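Local coordinates for aldehyde dehydrogenase 12 (Zea mays, PDB 6D97), which catalyses the NAD-dependent oxidation of L-glutamate gamma-semialdehyde, the last step of proline catabolism in plants, at residues 194-199 with 203-208; 257-262 with 283-288; 270-273 with 278-281. All coordinates share one frame; numbering follows the deposited sequence.

How the interactions relate
All three contacts are buried in the Rossmann-type NAD domain, and each touches the dinucleotide. Interaction 1 lies deepest, its centre about 6 Å from the centre of the chain; interaction 3 follows at about 12 Å and interaction 2, the outermost, at about 19 Å, where the second subunit touches it and also Glu280 of interaction 3. Interactions 1 and 3 each set a strand against the helix that follows it, and their strands, 191-196 and 269-273, are parallel neighbours in one sheet. Interactions 2 and 3 share helix 276-285. Chemistry changes with place: interactions 1 and 3 have no hydrogen bond across their segments, whereas interaction 2 adds one, amide to carboxylate, to its leucine packing.

Interaction 1 (194-199 with 203-208); sequences IITPFN and EIPLLQ. With NAD (nicotinamide-adenine-dinucleotide), chain E.
In the beta-alpha-beta unit of strand 191-196, helix 203-214 and strand 218-223, Thr196 at the strand's end packs against Ile204 and Pro205 in the helix's first turn. Strand 194-196 and helix 203-208 run nearly antiparallel, their directions 165° apart. Thr196 CG2 lies 3.8 Å from Ile204 CG2, the two side chains lying alongside with their directions reversed, while the Pro205 ring crosses the threonine at about a right angle. With chi1 at 75°, Thr196 OG1 stands between its backbone N and carbonyl carbon and rests 3.7 Å from Pro205 CB; this buried hydroxyl has no polar partner in the model. Ile194 CD1 meets Gln208 O at 3.7 Å, whereas the Gln208 amide turns to Trp524 and Gly513. Ile195 points away from the helix; its CG2 approaches NAD O4B at 3.2 Å and its CD1 packs against the adenine, Met258 and Leu262. Shortened to an alanine here, the side chain would lack both branches, which would probably open a gap beside the adenosine, Met258 and Leu262. NAD O3B donates to Thr196 O at 3.1 Å, which implies a division of labour: van der Waals contacts hold the helix, and a main-chain carbonyl holds the ribose.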
loop_
_atom_site.group_PDB
_atom_site.type_symbol
_atom_site.label_atom_id
_atom_site.label_comp_id
_atom_site.label_asym_id
_atom_site.label_seq_id
_atom_site.Cartn_x
_atom_site.Cartn_y
_atom_site.Cartn_z
ATOM N N ILE A 194 -20.862 -11.098 16.772
ATOM C CA ILE A 194 -21.463 -10.478 15.596
ATOM C C ILE A 194 -22.973 -10.478 15.770
ATOM O O ILE A 194 -23.570 -11.516 16.076
ATOM C CB ILE A 194 -21.075 -11.204 14.298
ATOM C CG1 ILE A 194 -19.561 -11.297 14.195
ATOM C CG2 ILE A 194 -21.619 -10.466 13.092
ATOM C CD1 ILE A 194 -19.098 -12.254 13.122
ATOM N N ILE A 195 -23.587 -9.314 15.573
ATOM C CA ILE A 195 -25.019 -9.112 15.764
ATOM C C ILE A 195 -25.551 -8.367 14.543
ATOM O O ILE A 195 -25.113 -7.245 14.262
ATOM C CB ILE A 195 -25.310 -8.324 17.052
ATOM C CG1 ILE A 195 -24.642 -8.998 18.255
ATOM C CG2 ILE A 195 -26.802 -8.186 17.263
ATOM C CD1 ILE A 195 -24.701 -8.185 19.523
ATOM N N THR A 196 -26.483 -8.982 13.821
ATOM C CA THR A 196 -26.982 -8.453 12.560
ATOM C C THR A 196 -28.504 -8.427 12.533
ATOM O O THR A 196 -29.160 -9.165 13.276
ATOM C CB THR A 196 -26.458 -9.275 11.372
ATOM O OG1 THR A 196 -27.149 -10.526 11.303
ATOM C CG2 THR A 196 -24.974 -9.527 11.514
ATOM N N PRO A 197 -29.106 -7.579 11.663
ATOM C CA PRO A 197 -30.557 -7.360 11.725
ATOM C C PRO A 197 -31.365 -8.205 10.750
ATOM O O PRO A 197 -30.857 -9.150 10.141
ATOM C CB PRO A 197 -30.676 -5.874 11.380
ATOM C CG PRO A 197 -29.611 -5.693 10.336
ATOM C CD PRO A 197 -28.479 -6.656 10.697
ATOM N N PHE A 198 -32.637 -7.840 10.582
ATOM C CA PHE A 198 -33.568 -8.685 9.846
ATOM C C PHE A 198 -33.464 -8.513 8.336
ATOM O O PHE A 198 -33.766 -9.453 7.591
ATOM C CB PHE A 198 -35.005 -8.388 10.285
ATOM C CG PHE A 198 -35.579 -7.135 9.681
ATOM C CD1 PHE A 198 -35.371 -5.904 10.283
ATOM C CD2 PHE A 198 -36.320 -7.186 8.508
ATOM C CE1 PHE A 198 -35.891 -4.755 9.731
ATOM C CE2 PHE A 198 -36.841 -6.036 7.950
ATOM C CZ PHE A 198 -36.627 -4.820 8.563
ATOM N N ASN A 199 -33.059 -7.335 7.858
ATOM C CA ASN A 199 -33.369 -6.976 6.477
ATOM C C ASN A 199 -32.450 -7.647 5.460
ATOM O O ASN A 199 -32.864 -7.860 4.316
ATOM C CB ASN A 199 -33.348 -5.457 6.311
ATOM C CG ASN A 199 -32.017 -4.843 6.667
ATOM O OD1 ASN A 199 -31.314 -5.316 7.559
ATOM N ND2 ASN A 199 -31.662 -3.773 5.968
ATOM N N GLU A 203 -26.372 -11.546 3.511
ATOM C CA GLU A 203 -25.206 -10.780 3.077
ATOM C C GLU A 203 -24.431 -10.209 4.258
ATOM O O GLU A 203 -23.208 -10.363 4.341
ATOM C CB GLU A 203 -25.646 -9.660 2.135
ATOM C CG GLU A 203 -24.518 -8.787 1.623
ATOM C CD GLU A 203 -25.022 -7.684 0.713
ATOM O OE1 GLU A 203 -26.118 -7.843 0.135
ATOM O OE2 GLU A 203 -24.330 -6.655 0.578
ATOM N N ILE A 204 -25.119 -9.536 5.174
ATOM C CA ILE A 204 -24.443 -8.873 6.288
ATOM C C ILE A 204 -23.809 -9.905 7.218
ATOM O O ILE A 204 -22.594 -9.832 7.460
ATOM C CB ILE A 204 -25.396 -7.939 7.053
ATOM C CG1 ILE A 204 -25.859 -6.788 6.159
ATOM C CG2 ILE A 204 -24.723 -7.422 8.310
ATOM C CD1 ILE A 204 -26.907 -5.914 6.804
ATOM N N PRO A 205 -24.555 -10.880 7.761
ATOM C CA PRO A 205 -23.910 -11.832 8.684
ATOM C C PRO A 205 -22.825 -12.683 8.042
ATOM O O PRO A 205 -21.790 -12.918 8.675
ATOM C CB PRO A 205 -25.085 -12.683 9.188
ATOM C CG PRO A 205 -26.166 -12.482 8.197
ATOM C CD PRO A 205 -26.011 -11.109 7.680
ATOM N N LEU A 206 -23.020 -13.146 6.802
ATOM C CA LEU A 206 -22.007 -13.991 6.170
ATOM C C LEU A 206 -20.699 -13.237 5.969
ATOM O O LEU A 206 -19.618 -13.770 6.247
ATOM C CB LEU A 206 -22.513 -14.531 4.832
ATOM C CG LEU A 206 -21.464 -15.248 3.972
ATOM C CD1 LEU A 206 -21.005 -16.532 4.644
ATOM C CD2 LEU A 206 -21.981 -15.529 2.569
ATOM N N LEU A 207 -20.778 -11.992 5.492
ATOM C CA LEU A 207 -19.566 -11.245 5.166
ATOM C C LEU A 207 -18.791 -10.861 6.421
ATOM O O LEU A 207 -17.554 -10.866 6.416
ATOM C CB LEU A 207 -19.919 -10.004 4.348
ATOM C CG LEU A 207 -19.905 -10.146 2.822
ATOM C CD1 LEU A 207 -20.807 -11.273 2.350
ATOM C CD2 LEU A 207 -20.291 -8.834 2.151
ATOM N N GLN A 208 -19.494 -10.524 7.507
ATOM C CA GLN A 208 -18.800 -10.231 8.757
ATOM C C GLN A 208 -18.308 -11.509 9.424
ATOM O O GLN A 208 -17.240 -11.517 10.050
ATOM C CB GLN A 208 -19.709 -9.439 9.702
ATOM C CG GLN A 208 -20.211 -8.112 9.142
ATOM C CD GLN A 208 -19.147 -7.024 9.124
ATOM O OE1 GLN A 208 -17.970 -7.277 9.387
ATOM N NE2 GLN A 208 -19.563 -5.797 8.817
HETATM P PA NAD E . -32.085 -3.739 16.025
HETATM O O1A NAD E . -31.097 -2.776 16.758
HETATM O O2A NAD E . -33.473 -3.807 16.435
HETATM O O5B NAD E . -31.858 -5.198 16.074
HETATM C C5B NAD E . -30.755 -5.753 15.401
HETATM C C4B NAD E . -30.118 -6.935 16.125
HETATM O O4B NAD E . -29.572 -6.579 17.384
HETATM C C3B NAD E . -31.050 -8.086 16.319
HETATM O O3B NAD E . -30.397 -9.281 16.131
HETATM C C2B NAD E . -31.463 -7.926 17.718
HETATM O O2B NAD E . -31.848 -9.132 18.258
HETATM C C1B NAD E . -30.215 -7.400 18.322
HETATM N N9A NAD E . -30.385 -6.658 19.553
HETATM C C8A NAD E . -31.396 -5.780 19.897
HETATM N N7A NAD E . -31.155 -5.288 21.117
HETATM C C5A NAD E . -29.967 -5.822 21.607
HETATM C C6A NAD E . -29.239 -5.680 22.773
HETATM N N6A NAD E . -29.718 -4.804 23.805
HETATM N N1A NAD E . -28.093 -6.357 22.943
HETATM C C2A NAD E . -27.612 -7.192 21.987
HETATM N N3A NAD E . -28.299 -7.358 20.826
HETATM C C4A NAD E . -29.455 -6.696 20.615
HETATM O O3 NAD E . -32.317 -3.582 14.584
HETATM P PN NAD E . -33.688 -3.200 13.877
HETATM O O1N NAD E . -33.244 -2.926 12.395
HETATM O O2N NAD E . -34.646 -4.356 13.872
HETATM O O5D NAD E . -34.346 -1.958 14.415
#

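Interaction 2 (257-262 with 283-288); sequences VMNKLL and AADLKG. With NAD (nicotinamide-adenine-dinucleotide), chain E.
Asp285 OD2 is gripped by two groups, the Asn259 amide across the contact and the Lys281 ammonium, which forms a salt bridge with it. Asn259 ND2 donates to Asp285 OD2 over 3.2 Å with an N-H...O angle of 148°, a moderately bent bond. It arrives on the anti side of the carboxylate, tilted somewhat from its plane, and the amide and carboxylate planes stand 54° apart. Asp285 already points at the other helix, and CG anti to the carbonyl carbon (chi1 -72°) brings OD2 to the amide. The other end of the same amide reads the cofactor: NAD N6A donates to Asn259 OD1 at 2.8 Å, and Lys281 NZ bonds to that oxygen too. With both ends engaged, the amide is probably held against flipping, its oxygen toward the adenine amino group. The two segments belong to helices 255-265 and 276-285, neighbours over the Rossmann-type sheet, and the second helix finishes here in a Schellman motif. There Gly288 N returns to Ala283 O at 2.7 Å, with a weak bond from Lys287 N to Ala284 O. Nearer the sheet, Leu262 and Leu286 cross at about a right angle, Leu262 CD1 touching Leu286 CD1 at 4.0 Å, and both side chains reach Thr270. Beyond the turn, Lys287 O accepts a hydrogen bond from Arg510 of the second subunit.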
loop_
_atom_site.group_PDB
_atom_site.type_symbol
_atom_site.label_atom_id
_atom_site.label_comp_id
_atom_site.label_asym_id
_atom_site.label_seq_id
_atom_site.Cartn_x
_atom_site.Cartn_y
_atom_site.Cartn_z
ATOM N N VAL A 257 -31.030 -11.067 26.097
ATOM C CA VAL A 257 -30.144 -12.174 26.433
ATOM C C VAL A 257 -28.788 -11.990 25.768
ATOM O O VAL A 257 -27.742 -12.214 26.390
ATOM C CB VAL A 257 -30.784 -13.517 26.044
ATOM C CG1 VAL A 257 -29.748 -14.620 26.125
ATOM C CG2 VAL A 257 -31.960 -13.822 26.953
ATOM N N MET A 258 -28.781 -11.573 24.499
ATOM C CA MET A 258 -27.518 -11.312 23.817
ATOM C C MET A 258 -26.721 -10.237 24.542
ATOM O O MET A 258 -25.486 -10.295 24.596
ATOM C CB MET A 258 -27.775 -10.902 22.367
ATOM C CG MET A 258 -26.518 -10.884 21.506
ATOM S SD MET A 258 -25.737 -12.510 21.433
ATOM C CE MET A 258 -24.192 -12.113 20.623
ATOM N N ASN A 259 -27.414 -9.245 25.107
ATOM C CA ASN A 259 -26.745 -8.220 25.897
ATOM C C ASN A 259 -26.040 -8.838 27.097
ATOM O O ASN A 259 -24.881 -8.516 27.386
ATOM C CB ASN A 259 -27.757 -7.167 26.351
ATOM C CG ASN A 259 -27.180 -5.765 26.366
ATOM O OD1 ASN A 259 -27.815 -4.820 25.899
ATOM N ND2 ASN A 259 -25.969 -5.623 26.896
ATOM N N LYS A 260 -26.723 -9.744 27.802
ATOM C CA LYS A 260 -26.111 -10.401 28.951
ATOM C C LYS A 260 -24.891 -11.212 28.536
ATOM O O LYS A 260 -23.872 -11.217 29.238
ATOM C CB LYS A 260 -27.121 -11.307 29.653
ATOM C CG LYS A 260 -28.364 -10.627 30.187
ATOM C CD LYS A 260 -29.236 -11.673 30.868
ATOM C CE LYS A 260 -30.717 -11.380 30.718
ATOM N NZ LYS A 260 -31.142 -10.206 31.522
ATOM N N LEU A 261 -24.978 -11.915 27.404
ATOM C CA LEU A 261 -23.847 -12.715 26.949
ATOM C C LEU A 261 -22.635 -11.839 26.661
ATOM O O LEU A 261 -21.499 -12.213 26.977
ATOM C CB LEU A 261 -24.235 -13.520 25.711
ATOM C CG LEU A 261 -23.089 -14.266 25.030
ATOM C CD1 LEU A 261 -22.452 -15.264 25.985
ATOM C CD2 LEU A 261 -23.581 -14.961 23.775
ATOM N N LEU A 262 -22.861 -10.659 26.073
ATOM C CA LEU A 262 -21.756 -9.753 25.774
ATOM C C LEU A 262 -21.061 -9.288 27.045
ATOM O O LEU A 262 -19.829 -9.196 27.091
ATOM C CB LEU A 262 -22.260 -8.546 24.982
ATOM C CG LEU A 262 -22.819 -8.782 23.578
ATOM C CD1 LEU A 262 -23.354 -7.480 22.988
ATOM C CD2 LEU A 262 -21.763 -9.385 22.673
ATOM N N ALA A 283 -22.509 0.316 22.625
ATOM C CA ALA A 283 -21.249 1.052 22.671
ATOM C C ALA A 283 -20.944 1.542 24.077
ATOM O O ALA A 283 -19.773 1.669 24.453
ATOM C CB ALA A 283 -21.287 2.231 21.699
ATOM N N ALA A 284 -21.981 1.822 24.868
ATOM C CA ALA A 284 -21.772 2.229 26.249
ATOM C C ALA A 284 -21.524 1.024 27.145
ATOM O O ALA A 284 -20.609 1.040 27.976
ATOM C CB ALA A 284 -22.970 3.037 26.752
ATOM N N ASP A 285 -22.326 -0.034 26.983
ATOM C CA ASP A 285 -22.160 -1.226 27.809
ATOM C C ASP A 285 -20.783 -1.845 27.610
ATOM O O ASP A 285 -20.100 -2.198 28.579
ATOM C CB ASP A 285 -23.252 -2.247 27.490
ATOM C CG ASP A 285 -24.610 -1.824 27.999
ATOM O OD1 ASP A 285 -24.687 -0.791 28.699
ATOM O OD2 ASP A 285 -25.597 -2.526 27.696
ATOM N N LEU A 286 -20.359 -1.982 26.357
ATOM C CA LEU A 286 -19.066 -2.560 26.022
ATOM C C LEU A 286 -17.940 -1.541 26.076
ATOM O O LEU A 286 -16.803 -1.880 25.728
ATOM C CB LEU A 286 -19.135 -3.212 24.638
ATOM C CG LEU A 286 -20.026 -4.460 24.580
ATOM C CD1 LEU A 286 -20.342 -4.855 23.146
ATOM C CD2 LEU A 286 -19.375 -5.631 25.299
ATOM N N LYS A 287 -18.240 -0.312 26.505
ATOM C CA LYS A 287 -17.243 0.744 26.677
ATOM C C LYS A 287 -16.458 0.979 25.391
ATOM O O LYS A 287 -15.249 1.212 25.412
ATOM C CB LYS A 287 -16.304 0.433 27.843
ATOM C CG LYS A 287 -17.004 0.353 29.190
ATOM C CD LYS A 287 -16.007 0.152 30.313
ATOM C CE LYS A 287 -16.634 0.428 31.675
ATOM N NZ LYS A 287 -17.726 -0.517 32.040
ATOM N N GLY A 288 -17.152 0.898 24.257
ATOM C CA GLY A 288 -16.567 1.215 22.975
ATOM C C GLY A 288 -15.813 0.094 22.300
ATOM O O GLY A 288 -15.220 0.324 21.239
HETATM P PA NAD E . -32.085 -3.739 16.025
HETATM O O1A NAD E . -31.097 -2.776 16.758
HETATM O O2A NAD E . -33.473 -3.807 16.435
HETATM O O5B NAD E . -31.858 -5.198 16.074
HETATM C C5B NAD E . -30.755 -5.753 15.401
HETATM C C4B NAD E . -30.118 -6.935 16.125
HETATM O O4B NAD E . -29.572 -6.579 17.384
HETATM C C3B NAD E . -31.050 -8.086 16.319
HETATM O O3B NAD E . -30.397 -9.281 16.131
HETATM C C2B NAD E . -31.463 -7.926 17.718
HETATM O O2B NAD E . -31.848 -9.132 18.258
HETATM C C1B NAD E . -30.215 -7.400 18.322
HETATM N N9A NAD E . -30.385 -6.658 19.553
HETATM C C8A NAD E . -31.396 -5.780 19.897
HETATM N N7A NAD E . -31.155 -5.288 21.117
HETATM C C5A NAD E . -29.967 -5.822 21.607
HETATM C C6A NAD E . -29.239 -5.680 22.773
HETATM N N6A NAD E . -29.718 -4.804 23.805
HETATM N N1A NAD E . -28.093 -6.357 22.943
HETATM C C2A NAD E . -27.612 -7.192 21.987
HETATM N N3A NAD E . -28.299 -7.358 20.826
HETATM C C4A NAD E . -29.455 -6.696 20.615
HETATM O O3 NAD E . -32.317 -3.582 14.584
HETATM P PN NAD E . -33.688 -3.200 13.877
HETATM O O1N NAD E . -33.244 -2.926 12.395
HETATM O O2N NAD E . -34.646 -4.356 13.872
HETATM O O5D NAD E . -34.346 -1.958 14.415
#

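Interaction 3 (270-273 with 278-281); sequences TLFT and VAEK. With NAD (nicotinamide-adenine-dinucleotide), chain E.
The NAD pocket is bordered here by Phe272, near the end of strand 269-273, and by Val278 and Ala279 in the early part of helix 276-285. Phe272 CG is anti to the backbone N (chi1 176°), which sends the ring from the strand toward the helix. Its far end meets the valine, CZ lying 3.4 Å from Val278 CG1, a tight approach in which the two side chains cross at about a right angle. The ring also meets the alanine: Phe272 CD2 is 3.7 Å from Ala279 CB, and the neighbouring CE2 comes to 3.6 Å from Ala279 N. No hydrogen bond links the two segments; they meet through van der Waals contact.

The same ring meets the cofactor with its edge. Phe272 CE1 stands 3.2 Å from the ribose oxygen NAD O4B, and the phosphate oxygen NAD O1A lies in the ring plane, 3.4 Å from Phe272 CZ. Aromatic C-H groups carry slight positive charge, and these oxygens are therefore likely to be mildly attracted to the rim.

Val278 divides its two methyls between base and phosphate. CG1 sits above the adenine, 3.4 Å from NAD C5A, while Met258 CB comes to the C2A rim from the other side of the base plane. CG2 approaches NAD O1A at 3.2 Å. Ser275, just before the helix, hydrogen-bonds to the dinucleotide, and its OG receives a weak bond from Val278 N; the nearby helix start would probably help to stabilise the phosphate charge. Leu292 of the neighbouring strand 290-293 touches both Phe272 and Ala279. A strand that ends in Phe-Thr and passes through a Gly-Ser turn into a helix beside the diphosphate is typical of the Rossmann-type coenzyme domain of aldehyde dehydrogenases.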
loop_
_atom_site.group_PDB
_atom_site.type_symbol
_atom_site.label_atom_id
_atom_site.label_comp_id
_atom_site.label_asym_id
_atom_site.label_seq_id
_atom_site.Cartn_x
_atom_site.Cartn_y
_atom_site.Cartn_z
ATOM N N THR A 270 -16.911 -6.591 19.157
ATOM C CA THR A 270 -18.298 -6.886 18.821
ATOM C C THR A 270 -18.673 -6.084 17.588
ATOM O O THR A 270 -18.582 -4.852 17.594
ATOM C CB THR A 270 -19.248 -6.558 19.977
ATOM O OG1 THR A 270 -18.961 -7.408 21.093
ATOM C CG2 THR A 270 -20.693 -6.770 19.553
ATOM N N LEU A 271 -19.066 -6.781 16.527
ATOM C CA LEU A 271 -19.650 -6.141 15.358
ATOM C C LEU A 271 -21.154 -6.077 15.568
ATOM O O LEU A 271 -21.810 -7.114 15.721
ATOM C CB LEU A 271 -19.313 -6.910 14.079
ATOM C CG LEU A 271 -19.674 -6.328 12.703
ATOM C CD1 LEU A 271 -21.150 -6.517 12.339
ATOM C CD2 LEU A 271 -19.289 -4.860 12.632
ATOM N N PHE A 272 -21.700 -4.867 15.581
ATOM C CA PHE A 272 -23.139 -4.685 15.656
ATOM C C PHE A 272 -23.639 -3.974 14.410
ATOM O O PHE A 272 -23.115 -2.921 14.035
ATOM C CB PHE A 272 -23.558 -3.892 16.889
ATOM C CG PHE A 272 -25.030 -3.616 16.934
ATOM C CD1 PHE A 272 -25.909 -4.586 17.380
ATOM C CD2 PHE A 272 -25.539 -2.402 16.499
ATOM C CE1 PHE A 272 -27.262 -4.350 17.407
ATOM C CE2 PHE A 272 -26.892 -2.157 16.526
ATOM C CZ PHE A 272 -27.755 -3.133 16.979
ATOM N N THR A 273 -24.674 -4.540 13.798
ATOM C CA THR A 273 -25.391 -3.902 12.704
ATOM C C THR A 273 -26.867 -3.891 13.062
ATOM O O THR A 273 -27.466 -4.954 13.256
ATOM C CB THR A 273 -25.166 -4.640 11.384
ATOM O OG1 THR A 273 -23.761 -4.732 11.121
ATOM C CG2 THR A 273 -25.831 -3.885 10.256
ATOM N N VAL A 278 -29.876 0.669 19.741
ATOM C CA VAL A 278 -29.153 -0.462 20.317
ATOM C C VAL A 278 -27.648 -0.276 20.161
ATOM O O VAL A 278 -26.865 -0.669 21.034
ATOM C CB VAL A 278 -29.631 -1.779 19.678
ATOM C CG1 VAL A 278 -28.849 -2.952 20.230
ATOM C CG2 VAL A 278 -31.120 -1.978 19.905
ATOM N N ALA A 279 -27.220 0.332 19.049
ATOM C CA ALA A 279 -25.793 0.519 18.804
ATOM C C ALA A 279 -25.152 1.391 19.876
ATOM O O ALA A 279 -24.050 1.094 20.351
ATOM C CB ALA A 279 -25.577 1.133 17.420
ATOM N N GLU A 280 -25.829 2.474 20.268
ATOM C CA GLU A 280 -25.278 3.366 21.283
ATOM C C GLU A 280 -25.323 2.729 22.668
ATOM O O GLU A 280 -24.399 2.911 23.469
ATOM C CB GLU A 280 -26.029 4.699 21.273
ATOM C CG GLU A 280 -25.880 5.487 19.979
ATOM C CD GLU A 280 -24.438 5.856 19.690
ATOM O OE1 GLU A 280 -23.690 6.132 20.652
ATOM O OE2 GLU A 280 -24.049 5.858 18.504
ATOM N N LYS A 281 -26.392 1.985 22.969
ATOM C CA LYS A 281 -26.462 1.254 24.232
ATOM C C LYS A 281 -25.329 0.241 24.336
ATOM O O LYS A 281 -24.655 0.149 25.369
ATOM C CB LYS A 281 -27.817 0.557 24.359
ATOM C CG LYS A 281 -28.040 -0.143 25.689
ATOM C CD LYS A 281 -29.136 -1.191 25.571
ATOM C CE LYS A 281 -29.524 -1.751 26.928
ATOM N NZ LYS A 281 -28.332 -2.232 27.672
HETATM P PA NAD E . -32.085 -3.739 16.025
HETATM O O1A NAD E . -31.097 -2.776 16.758
HETATM O O2A NAD E . -33.473 -3.807 16.435
HETATM O O5B NAD E . -31.858 -5.198 16.074
HETATM C C5B NAD E . -30.755 -5.753 15.401
HETATM C C4B NAD E . -30.118 -6.935 16.125
HETATM O O4B NAD E . -29.572 -6.579 17.384
HETATM C C3B NAD E . -31.050 -8.086 16.319
HETATM O O3B NAD E . -30.397 -9.281 16.131
HETATM C C2B NAD E . -31.463 -7.926 17.718
HETATM O O2B NAD E . -31.848 -9.132 18.258
HETATM C C1B NAD E . -30.215 -7.400 18.322
HETATM N N9A NAD E . -30.385 -6.658 19.553
HETATM C C8A NAD E . -31.396 -5.780 19.897
HETATM N N7A NAD E . -31.155 -5.288 21.117
HETATM C C5A NAD E . -29.967 -5.822 21.607
HETATM C C6A NAD E . -29.239 -5.680 22.773
HETATM N N6A NAD E . -29.718 -4.804 23.805
HETATM N N1A NAD E . -28.093 -6.357 22.943
HETATM C C2A NAD E . -27.612 -7.192 21.987
HETATM N N3A NAD E . -28.299 -7.358 20.826
HETATM C C4A NAD E . -29.455 -6.696 20.615
HETATM O O3 NAD E . -32.317 -3.582 14.584
HETATM P PN NAD E . -33.688 -3.200 13.877
HETATM O O1N NAD E . -33.244 -2.926 12.395
HETATM O O2N NAD E . -34.646 -4.356 13.872
HETATM O O5D NAD E . -34.346 -1.958 14.415
#